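Local coordinates for protein type II restriction enzyme AgeI (Thalassobius gelatinovorus, PDB 5DWA) that recognises the double-stranded DNA sequence 5'-ACCGGT-3' and cleaves each strand after its first adenine, leaving fragments with 5'-phosphates, at residues 64-69 with 197-201; 210-215 with 241-245. All blocks are in the same frame, centred on the assembly; numbering follows the deposited sequence.

Interaction 1 (64-69 with 197-201). With nucleotides of chain C.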
ATOM      1  N   SER A  64       4.218  15.876  13.965  1.00 13.42           N
ATOM      2  CA  SER A  64       4.184  14.456  13.637  1.00 13.26           C
ATOM      3  C   SER A  64       4.004  13.603  14.896  1.00 12.95           C
ATOM      4  O   SER A  64       3.311  12.585  14.861  1.00 13.51           O
ATOM      5  CB  SER A  64       5.452  14.056  12.889  1.00 11.87           C
ATOM      6  OG  SER A  64       5.360  12.740  12.381  1.00 12.10           O
ATOM      7  N   ASP A  65       4.612  14.031  16.002  1.00 13.82           N
ATOM      8  CA  ASP A  65       4.449  13.336  17.279  1.00 14.50           C
ATOM      9  C   ASP A  65       3.041  13.517  17.842  1.00 14.21           C
ATOM     10  O   ASP A  65       2.495  12.599  18.447  1.00 15.25           O
ATOM     11  CB  ASP A  65       5.482  13.821  18.307  1.00 16.11           C
ATOM     12  CG  ASP A  65       6.858  13.219  18.088  1.00 19.07           C
ATOM     13  OD1 ASP A  65       7.108  12.645  17.011  1.00 19.45           O
ATOM     14  OD2 ASP A  65       7.699  13.329  19.003  1.00 21.06           O
ATOM     15  N   LEU A  66       2.438  14.686  17.631  1.00 13.85           N
ATOM     16  CA  LEU A  66       1.069  14.881  18.085  1.00 13.45           C
ATOM     17  C   LEU A  66       0.135  13.950  17.328  1.00 13.32           C
ATOM     18  O   LEU A  66      -0.807  13.401  17.887  1.00 15.19           O
ATOM     19  CB  LEU A  66       0.618  16.328  17.908  1.00 14.32           C
ATOM     20  CG  LEU A  66       1.296  17.363  18.803  1.00 15.54           C
ATOM     21  CD1 LEU A  66       0.844  18.757  18.419  1.00 16.77           C
ATOM     22  CD2 LEU A  66       0.966  17.077  20.265  1.00 17.44           C
ATOM     23  N   TRP A  67       0.395  13.776  16.039  1.00 13.24           N
ATOM     24  CA  TRP A  67      -0.428  12.880  15.242  1.00 11.84           C
ATOM     25  C   TRP A  67      -0.235  11.431  15.672  1.00 12.75           C
ATOM     26  O   TRP A  67      -1.200  10.699  15.887  1.00 14.14           O
ATOM     27  CB  TRP A  67      -0.082  13.036  13.764  1.00 11.58           C
ATOM     28  CG  TRP A  67      -0.971  12.322  12.810  1.00 11.39           C
ATOM     29  CD1 TRP A  67      -0.894  11.017  12.417  1.00 11.79           C
ATOM     30  CD2 TRP A  67      -2.061  12.898  12.092  1.00 10.22           C
ATOM     31  NE1 TRP A  67      -1.882  10.742  11.492  1.00 10.48           N
ATOM     32  CE2 TRP A  67      -2.610  11.884  11.279  1.00 10.87           C
ATOM     33  CE3 TRP A  67      -2.620  14.182  12.050  1.00 10.80           C
ATOM     34  CZ2 TRP A  67      -3.709  12.120  10.435  1.00 11.41           C
ATOM     35  CZ3 TRP A  67      -3.697  14.417  11.204  1.00 11.20           C
ATOM     36  CH2 TRP A  67      -4.229  13.387  10.404  1.00 11.70           C
ATOM     37  N   HIS A  68       1.029  11.024  15.783  1.00 12.32           N
ATOM     38  CA  HIS A  68       1.370   9.622  15.956  1.00 13.11           C
ATOM     39  C   HIS A  68       1.296   9.143  17.397  1.00 13.53           C
ATOM     40  O   HIS A  68       0.836   8.030  17.642  1.00 13.82           O
ATOM     41  CB  HIS A  68       2.777   9.359  15.402  1.00 14.24           C
ATOM     42  CG  HIS A  68       3.218   7.935  15.517  1.00 17.17           C
ATOM     43  ND1 HIS A  68       2.501   6.888  14.982  1.00 18.36           N
ATOM     44  CD2 HIS A  68       4.305   7.386  16.108  1.00 19.69           C
ATOM     45  CE1 HIS A  68       3.127   5.753  15.241  1.00 20.05           C
ATOM     46  NE2 HIS A  68       4.224   6.029  15.923  1.00 21.13           N
ATOM     47  N   HIS A  69       1.764   9.960  18.340  1.00 13.54           N
ATOM     48  CA  HIS A  69       1.818   9.529  19.738  1.00 13.47           C
ATOM     49  C   HIS A  69       0.585   9.946  20.530  1.00 14.24           C
ATOM     50  O   HIS A  69       0.336   9.393  21.600  1.00 15.80           O
ATOM     51  CB  HIS A  69       3.073  10.071  20.450  1.00 14.20           C
ATOM     52  CG  HIS A  69       4.355   9.453  19.988  1.00 15.47           C
ATOM     53  ND1 HIS A  69       4.493   8.104  19.755  1.00 16.69           N
ATOM     54  CD2 HIS A  69       5.567  10.004  19.735  1.00 17.02           C
ATOM     55  CE1 HIS A  69       5.727   7.847  19.367  1.00 17.68           C
ATOM     56  NE2 HIS A  69       6.402   8.984  19.348  1.00 17.95           N
ATOM     57  N   LEU A 197       3.532  14.149   7.068  1.00 13.50           N
ATOM     58  CA  LEU A 197       3.872  14.190   8.481  1.00 14.21           C
ATOM     59  C   LEU A 197       5.116  13.346   8.749  1.00 13.27           C
ATOM     60  O   LEU A 197       5.652  13.374   9.865  1.00 14.48           O
ATOM     61  CB  LEU A 197       2.702  13.700   9.335  1.00 14.58           C
ATOM     62  CG  LEU A 197       1.455  14.575   9.239  1.00 15.05           C
ATOM     63  CD1 LEU A 197       0.381  14.017  10.136  1.00 16.82           C
ATOM     64  CD2 LEU A 197       1.790  16.005   9.614  1.00 16.38           C
ATOM     65  N   ASP A 198       5.555  12.598   7.734  1.00 13.73           N
ATOM     66  CA  ASP A 198       6.746  11.737   7.816  1.00 14.24           C
ATOM     67  C   ASP A 198       6.729  10.936   9.117  1.00 13.41           C
ATOM     68  O   ASP A 198       7.697  10.945   9.879  1.00 13.67           O
ATOM     69  CB  ASP A 198       8.030  12.572   7.706  1.00 14.16           C
ATOM     70  CG  ASP A 198       9.291  11.711   7.520  1.00 15.68           C
ATOM     71  OD1 ASP A 198       9.177  10.538   7.103  1.00 16.80           O
ATOM     72  OD2 ASP A 198      10.401  12.224   7.775  1.00 17.35           O
ATOM     73  N   VAL A 199       5.606  10.277   9.378  1.00 13.69           N
ATOM     74  CA  VAL A 199       5.473   9.448  10.570  1.00 13.34           C
ATOM     75  C   VAL A 199       6.148   8.097  10.385  1.00 15.35           C
ATOM     76  O   VAL A 199       5.835   7.364   9.443  1.00 18.40           O
ATOM     77  CB  VAL A 199       3.998   9.205  10.936  1.00 14.08           C
ATOM     78  CG1 VAL A 199       3.883   8.135  12.045  1.00 14.95           C
ATOM     79  CG2 VAL A 199       3.331  10.495  11.373  1.00 14.41           C
ATOM     80  N   LYS A 200       7.072   7.774  11.285  1.00 13.68           N
ATOM     81  CA  LYS A 200       7.554   6.403  11.444  1.00 13.60           C
ATOM     82  C   LYS A 200       8.298   6.277  12.750  1.00 13.24           C
ATOM     83  O   LYS A 200       9.345   6.897  12.944  1.00 14.04           O
ATOM     84  CB  LYS A 200       8.473   5.954  10.306  1.00 13.99           C
ATOM     85  CG  LYS A 200       9.006   4.515  10.456  1.00 13.23           C
ATOM     86  CD  LYS A 200       7.880   3.473  10.464  1.00 13.15           C
ATOM     87  CE  LYS A 200       8.447   2.045  10.463  1.00 11.85           C
ATOM     88  NZ  LYS A 200       7.368   1.005  10.408  1.00 11.52           N
ATOM     89  N   SER A 201       7.755   5.472  13.650  0.67 12.21           N
ATOM     90  CA  SER A 201       8.483   5.079  14.850  0.67 13.29           C
ATOM     91  C   SER A 201       8.472   3.568  14.923  0.67 14.93           C
ATOM     92  O   SER A 201       7.528   2.926  14.468  0.67 16.52           O
ATOM     93  CB  SER A 201       7.868   5.688  16.110  0.67 15.65           C
ATOM     94  OG  SER A 201       6.753   4.933  16.547  0.67 15.96           O
TER
ATOM     95  P    DT C   9       4.226  -5.566  16.270  1.00 12.64           P
ATOM     96  OP1  DT C   9       3.471  -6.556  17.058  1.00 14.74           O
ATOM     97  OP2  DT C   9       5.277  -4.736  16.908  1.00 13.39           O
ATOM     98  O5'  DT C   9       4.845  -6.316  15.016  1.00 12.57           O
ATOM     99  C5'  DT C   9       3.996  -7.006  14.139  1.00 12.82           C
ATOM    100  C4'  DT C   9       4.743  -7.368  12.883  1.00 12.28           C
ATOM    101  O4'  DT C   9       5.199  -6.174  12.239  1.00 12.21           O
ATOM    102  C3'  DT C   9       5.995  -8.221  13.090  1.00 12.61           C
ATOM    103  O3'  DT C   9       5.748  -9.495  12.538  1.00 14.22           O
ATOM    104  C2'  DT C   9       7.116  -7.449  12.345  1.00 13.27           C
ATOM    105  C1'  DT C   9       6.320  -6.498  11.473  1.00 12.55           C
ATOM    106  N1   DT C   9       6.974  -5.215  11.143  1.00 13.82           N
ATOM    107  C2   DT C   9       7.204  -4.910   9.829  1.00 14.52           C
ATOM    108  O2   DT C   9       6.975  -5.686   8.918  1.00 15.08           O
ATOM    109  N3   DT C   9       7.730  -3.667   9.619  1.00 14.15           N
ATOM    110  C4   DT C   9       8.015  -2.707  10.573  1.00 13.96           C
ATOM    111  O4   DT C   9       8.479  -1.610  10.285  1.00 15.14           O
ATOM    112  C5   DT C   9       7.734  -3.086  11.934  1.00 12.95           C
ATOM    113  C7   DT C   9       8.014  -2.133  13.059  1.00 13.47           C
ATOM    114  C6   DT C   9       7.216  -4.301  12.148  1.00 13.74           C
ATOM    115  P    DG C   8       2.778   1.067  14.333  1.00 12.56           P
ATOM    116  OP1  DG C   8       1.786   1.683  15.249  1.00 13.44           O
ATOM    117  OP2  DG C   8       4.076   1.747  14.118  1.00 14.21           O
ATOM    118  O5'  DG C   8       3.019  -0.412  14.845  1.00 12.05           O
ATOM    119  C5'  DG C   8       1.882  -1.249  15.041  1.00 11.36           C
ATOM    120  C4'  DG C   8       2.183  -2.678  14.635  1.00 11.02           C
ATOM    121  O4'  DG C   8       2.368  -2.764  13.197  1.00 11.55           O
ATOM    122  C3'  DG C   8       3.423  -3.269  15.261  1.00 11.65           C
ATOM    123  O3'  DG C   8       3.127  -4.611  15.593  1.00 11.91           O
ATOM    124  C2'  DG C   8       4.487  -3.134  14.147  1.00 11.82           C
ATOM    125  C1'  DG C   8       3.660  -3.294  12.889  1.00 11.67           C
ATOM    126  N9   DG C   8       4.136  -2.542  11.734  1.00 11.61           N
ATOM    127  C8   DG C   8       4.567  -1.237  11.708  1.00 12.02           C
ATOM    128  N7   DG C   8       4.861  -0.812  10.496  1.00 12.23           N
ATOM    129  C5   DG C   8       4.550  -1.890   9.681  1.00 11.57           C
ATOM    130  C6   DG C   8       4.655  -2.029   8.284  1.00 10.99           C
ATOM    131  O6   DG C   8       5.015  -1.182   7.466  1.00 12.38           O
ATOM    132  N1   DG C   8       4.258  -3.292   7.851  1.00 11.53           N
ATOM    133  C2   DG C   8       3.810  -4.303   8.671  1.00 10.52           C
ATOM    134  N2   DG C   8       3.459  -5.467   8.076  1.00 11.22           N
ATOM    135  N3   DG C   8       3.714  -4.181   9.986  1.00 11.29           N
ATOM    136  C4   DG C   8       4.104  -2.959  10.419  1.00 10.74           C
TER

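Interaction 2 (210-215 with 241-245)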
ATOM      1  N   VAL A 210      10.877   6.433  19.066  1.00 15.41           N
ATOM      2  CA  VAL A 210      11.166   7.793  18.642  1.00 14.81           C
ATOM      3  C   VAL A 210      10.794   7.941  17.167  1.00 14.40           C
ATOM      4  O   VAL A 210      11.212   7.160  16.321  1.00 14.25           O
ATOM      5  CB  VAL A 210      12.643   8.162  18.878  1.00 14.26           C
ATOM      6  CG1 VAL A 210      12.911   9.597  18.458  1.00 15.71           C
ATOM      7  CG2 VAL A 210      12.985   7.980  20.359  1.00 16.46           C
ATOM      8  N   ASN A 211       9.996   8.958  16.876  1.00 14.81           N
ATOM      9  CA  ASN A 211       9.411   9.144  15.557  1.00 14.24           C
ATOM     10  C   ASN A 211      10.356   9.876  14.601  1.00 14.62           C
ATOM     11  O   ASN A 211      10.233  11.084  14.380  1.00 14.81           O
ATOM     12  CB  ASN A 211       8.087   9.878  15.749  1.00 13.56           C
ATOM     13  CG  ASN A 211       7.395  10.229  14.451  1.00 14.21           C
ATOM     14  OD1 ASN A 211       7.584   9.579  13.426  1.00 14.63           O
ATOM     15  ND2 ASN A 211       6.570  11.262  14.504  1.00 13.90           N
ATOM     16  N   ARG A 212      11.296   9.123  14.036  1.00 15.02           N
ATOM     17  CA  ARG A 212      12.369   9.706  13.247  1.00 15.46           C
ATOM     18  C   ARG A 212      12.007   9.862  11.776  1.00 16.23           C
ATOM     19  O   ARG A 212      12.742  10.490  11.021  1.00 16.70           O
ATOM     20  CB  ARG A 212      13.639   8.858  13.381  1.00 16.18           C
ATOM     21  CG  ARG A 212      14.141   8.789  14.806  1.00 18.01           C
ATOM     22  CD  ARG A 212      15.486   8.101  14.899  1.00 18.93           C
ATOM     23  NE  ARG A 212      15.978   8.163  16.272  1.00 19.42           N
ATOM     24  CZ  ARG A 212      15.662   7.281  17.215  1.00 18.77           C
ATOM     25  NH1 ARG A 212      14.879   6.249  16.930  1.00 19.01           N
ATOM     26  NH2 ARG A 212      16.136   7.424  18.446  1.00 18.94           N
ATOM     27  N   GLY A 213      10.885   9.283  11.362  1.00 15.32           N
ATOM     28  CA  GLY A 213      10.502   9.368   9.960  1.00 15.15           C
ATOM     29  C   GLY A 213      11.327   8.474   9.045  1.00 16.07           C
ATOM     30  O   GLY A 213      12.117   7.650   9.508  1.00 18.50           O
ATOM     31  N   GLU A 214      11.161   8.656   7.738  0.54 15.83           N
ATOM     32  CA  GLU A 214      11.716   7.728   6.759  0.54 17.55           C
ATOM     33  C   GLU A 214      12.501   8.412   5.645  0.54 18.22           C
ATOM     34  O   GLU A 214      12.678   7.838   4.571  0.54 19.77           O
ATOM     35  CB  GLU A 214      10.587   6.888   6.150  0.54 19.15           C
ATOM     36  CG  GLU A 214       9.876   6.023   7.169  0.54 20.85           C
ATOM     37  CD  GLU A 214       8.692   5.260   6.609  0.54 22.88           C
ATOM     38  OE1 GLU A 214       7.579   5.827   6.559  0.54 23.36           O
ATOM     39  OE2 GLU A 214       8.873   4.081   6.242  0.54 24.35           O
ATOM     40  N   LEU A 215      12.977   9.624   5.899  1.00 17.33           N
ATOM     41  CA  LEU A 215      13.678  10.379   4.872  1.00 18.59           C
ATOM     42  C   LEU A 215      15.197  10.415   5.044  1.00 20.13           C
ATOM     43  O   LEU A 215      15.892  10.996   4.219  1.00 22.07           O
ATOM     44  CB  LEU A 215      13.118  11.805   4.802  1.00 17.83           C
ATOM     45  CG  LEU A 215      11.769  11.882   4.081  1.00 16.73           C
ATOM     46  CD1 LEU A 215      11.048  13.204   4.339  1.00 18.16           C
ATOM     47  CD2 LEU A 215      11.989  11.671   2.577  1.00 16.96           C
ATOM     48  N   ASN A 241       7.338  16.718  10.366  1.00 13.86           N
ATOM     49  CA  ASN A 241       8.082  16.052  11.422  1.00 13.92           C
ATOM     50  C   ASN A 241       9.321  16.881  11.692  1.00 14.30           C
ATOM     51  O   ASN A 241      10.197  16.962  10.836  1.00 15.23           O
ATOM     52  CB  ASN A 241       8.460  14.628  11.009  1.00 13.75           C
ATOM     53  CG  ASN A 241       9.054  13.821  12.150  1.00 14.57           C
ATOM     54  OD1 ASN A 241       9.637  14.377  13.079  1.00 14.43           O
ATOM     55  ND2 ASN A 241       8.901  12.501  12.086  1.00 15.76           N
ATOM     56  N   LEU A 242       9.403  17.497  12.872  1.00 15.57           N
ATOM     57  CA  LEU A 242      10.556  18.339  13.189  1.00 17.61           C
ATOM     58  C   LEU A 242      11.891  17.575  13.151  1.00 17.85           C
ATOM     59  O   LEU A 242      12.950  18.196  13.088  1.00 19.85           O
ATOM     60  CB  LEU A 242      10.376  18.997  14.556  1.00 18.92           C
ATOM     61  CG  LEU A 242       9.133  19.877  14.695  1.00 19.99           C
ATOM     62  CD1 LEU A 242       9.097  20.557  16.070  1.00 20.67           C
ATOM     63  CD2 LEU A 242       9.074  20.901  13.566  1.00 21.29           C
ATOM     64  N   ARG A 243      11.841  16.241  13.183  1.00 17.19           N
ATOM     65  CA  ARG A 243      13.056  15.419  13.081  1.00 16.89           C
ATOM     66  C   ARG A 243      13.518  15.141  11.655  1.00 16.49           C
ATOM     67  O   ARG A 243      14.632  14.659  11.448  1.00 18.16           O
ATOM     68  CB  ARG A 243      12.857  14.083  13.797  1.00 16.10           C
ATOM     69  CG  ARG A 243      12.680  14.235  15.287  1.00 16.47           C
ATOM     70  CD  ARG A 243      12.771  12.897  15.995  1.00 17.70           C
ATOM     71  NE  ARG A 243      12.235  13.032  17.338  1.00 18.51           N
ATOM     72  CZ  ARG A 243      10.933  13.054  17.612  1.00 18.62           C
ATOM     73  NH1 ARG A 243      10.040  12.923  16.632  1.00 17.21           N
ATOM     74  NH2 ARG A 243      10.515  13.207  18.858  1.00 20.79           N
ATOM     75  N   THR A 244      12.670  15.437  10.670  1.00 15.62           N
ATOM     76  CA  THR A 244      13.062  15.282   9.281  1.00 16.51           C
ATOM     77  C   THR A 244      14.245  16.195   8.996  1.00 18.61           C
ATOM     78  O   THR A 244      14.232  17.364   9.379  1.00 19.50           O
ATOM     79  CB  THR A 244      11.907  15.632   8.312  1.00 15.09           C
ATOM     80  OG1 THR A 244      10.762  14.815   8.599  1.00 15.65           O
ATOM     81  CG2 THR A 244      12.340  15.427   6.866  1.00 16.16           C
ATOM     82  N   SER A 245      15.273  15.657   8.347  1.00 18.60           N
ATOM     83  CA  SER A 245      16.404  16.482   7.948  1.00 21.29           C
ATOM     84  C   SER A 245      16.067  17.221   6.664  1.00 21.31           C
ATOM     85  O   SER A 245      15.699  16.599   5.672  1.00 20.26           O
ATOM     86  CB  SER A 245      17.662  15.638   7.756  1.00 24.08           C
ATOM     87  OG  SER A 245      18.057  15.047   8.980  1.00 27.50           O
TER
HETATM   88  O   HOH W   1      15.114  11.669  11.525  1.00 23.73           O

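Interaction 1 (64-69 with 197-201)
Ser-64, Trp-67 and His-68, on the first turns of helix 63-78, pack against Leu-197, Val-199 and Ser-201 in a buried helix-to-loop contact, where the chain leaves strand 191-196 of the central mixed sheet. At the near end, Ser-64 donates its hydroxyl to the carbonyl of Leu-197, OG to O 2.6 Å, approaching 32° out of the carbonyl plane. A small hydroxyl side chain suits this spot: with OG opposite the backbone N in the chi1 torsion (-171°) it reaches the Leu-197 carbonyl, and the side-chain amide of Asn-211 donates to the same OG.

Leu-197 then lays one methyl over a face of the Trp-67 indole: Leu-197 CD1 sits 3.6 Å from the centroid of the five-membered ring, a CH-pi contact, and lies 3.3 Å from Trp-67 CD2. Phe-51 meets the same indole edge-to-face, and residues of helices 43-57 and 84-109 pack round it. Val-199 divides its two methyls. CG1 lies over the face of the His-68 imidazole, 3.8 Å from the ring centroid, whereas CG2 turns back to Ser-64 OG at 3.2 Å. With one face packed, the imidazole uses its edge for polar work: His-68 NE2 and Ser-201 OG, in one of two modelled serine conformers, share a hydrogen bond of 2.8 Å in the ring plane, which would favour this ring rotation.

Between these residues, Lys-200 starts away from the helix, and its long chain, bent at chi2, carries NZ to the DNA bases. NZ donates to O4 of DT9 of chain C at 2.8 Å and lies 3.1 Å from N7 of DG8 of chain C. Both atoms lie on the major-groove edges of their bases, consistent with a loop that probes bases in this pre-specific complex, packed against a helix where it leaves a core strand of the PD-(D/E)XK nuclease fold.

Interaction 2 (210-215 with 241-245)
An Asx turn at Asn-241, set within a type I beta turn running to Thr-244, meets the loop 210-215, and two of the turn's side chains, Asn-241 and Arg-243, donate to one carbonyl of that loop. That carbonyl is Asn-211 O. Asn-241 ND2 gives it a nearly straight bond of 3.0 Å (168°), with the acceptor in the plane of the donor amide although the donor itself stands well above the carbonyl plane. Arg-243 NH1 adds a weak, bent bond to the same Asn-211 O at 2.9 Å.

Asparagine fits position 241 because its two amide ends do different jobs: while ND2 reaches across, OD1 accepts from Arg-243 N at 2.9 Å and closes the Asx turn. The turn places Arg-243 beside the other loop. Its chain runs extended from CG to NE, alongside the Asn-211 carbonyl, and Val-210 lays CG1 over one face of its guanidinium, 3.7 Å from Arg-243 NE. The main partner of the charge is Asp-65, whose salt bridge to NH2 ties the turn to helix 63-78. Both loops follow parallel strands of the central sheet, 191-196 and 236-239, and so meet beyond the C-terminal ends of these neighbouring strands.

The Asn-211 amide, at the centre of an inverse gamma turn, slides past that of Asn-241 in the opposite direction; its OD1 accepts from Lys-200 N and its ND2 donates to Asp-65 and Ser-64. Farther along, a water donates to Arg-212 O at 2.7 Å and to Arg-243 O at 3.0 Å, bridging two carbonyls that could not bond to each other. Gly-213 makes the bend here with a positive phi (74°). Two residues on, Leu-215 CD1 touches Thr-244 CG2 at 3.6 Å, an apolar contact beside Ile-257, while the threonine hydroxyl bonds to Asp-198.

How the interactions relate
The two contacts lie side by side, their centres 8 Å apart, and share the loop region between strand 191-196 and helix 223-230. Interaction 1 is wholly buried and joins its start to helix 63-78, by methyls over aromatic faces and two side-chain hydrogen bonds. Interaction 2, partly exposed, joins a later part to the loop after strand 236-239, relying on amides, a guanidinium and a water. Asp-198 connects them: its OD2 lies 2.7 Å from Thr-244 OG1 and its OD1 2.8 Å from Glu-214 N, both probable hydrogen bonds. Lys-200, in the loop of interaction 1, reaches the DNA bases, whereas interaction 2 stays about 5 Å from the DNA at its nearest atom.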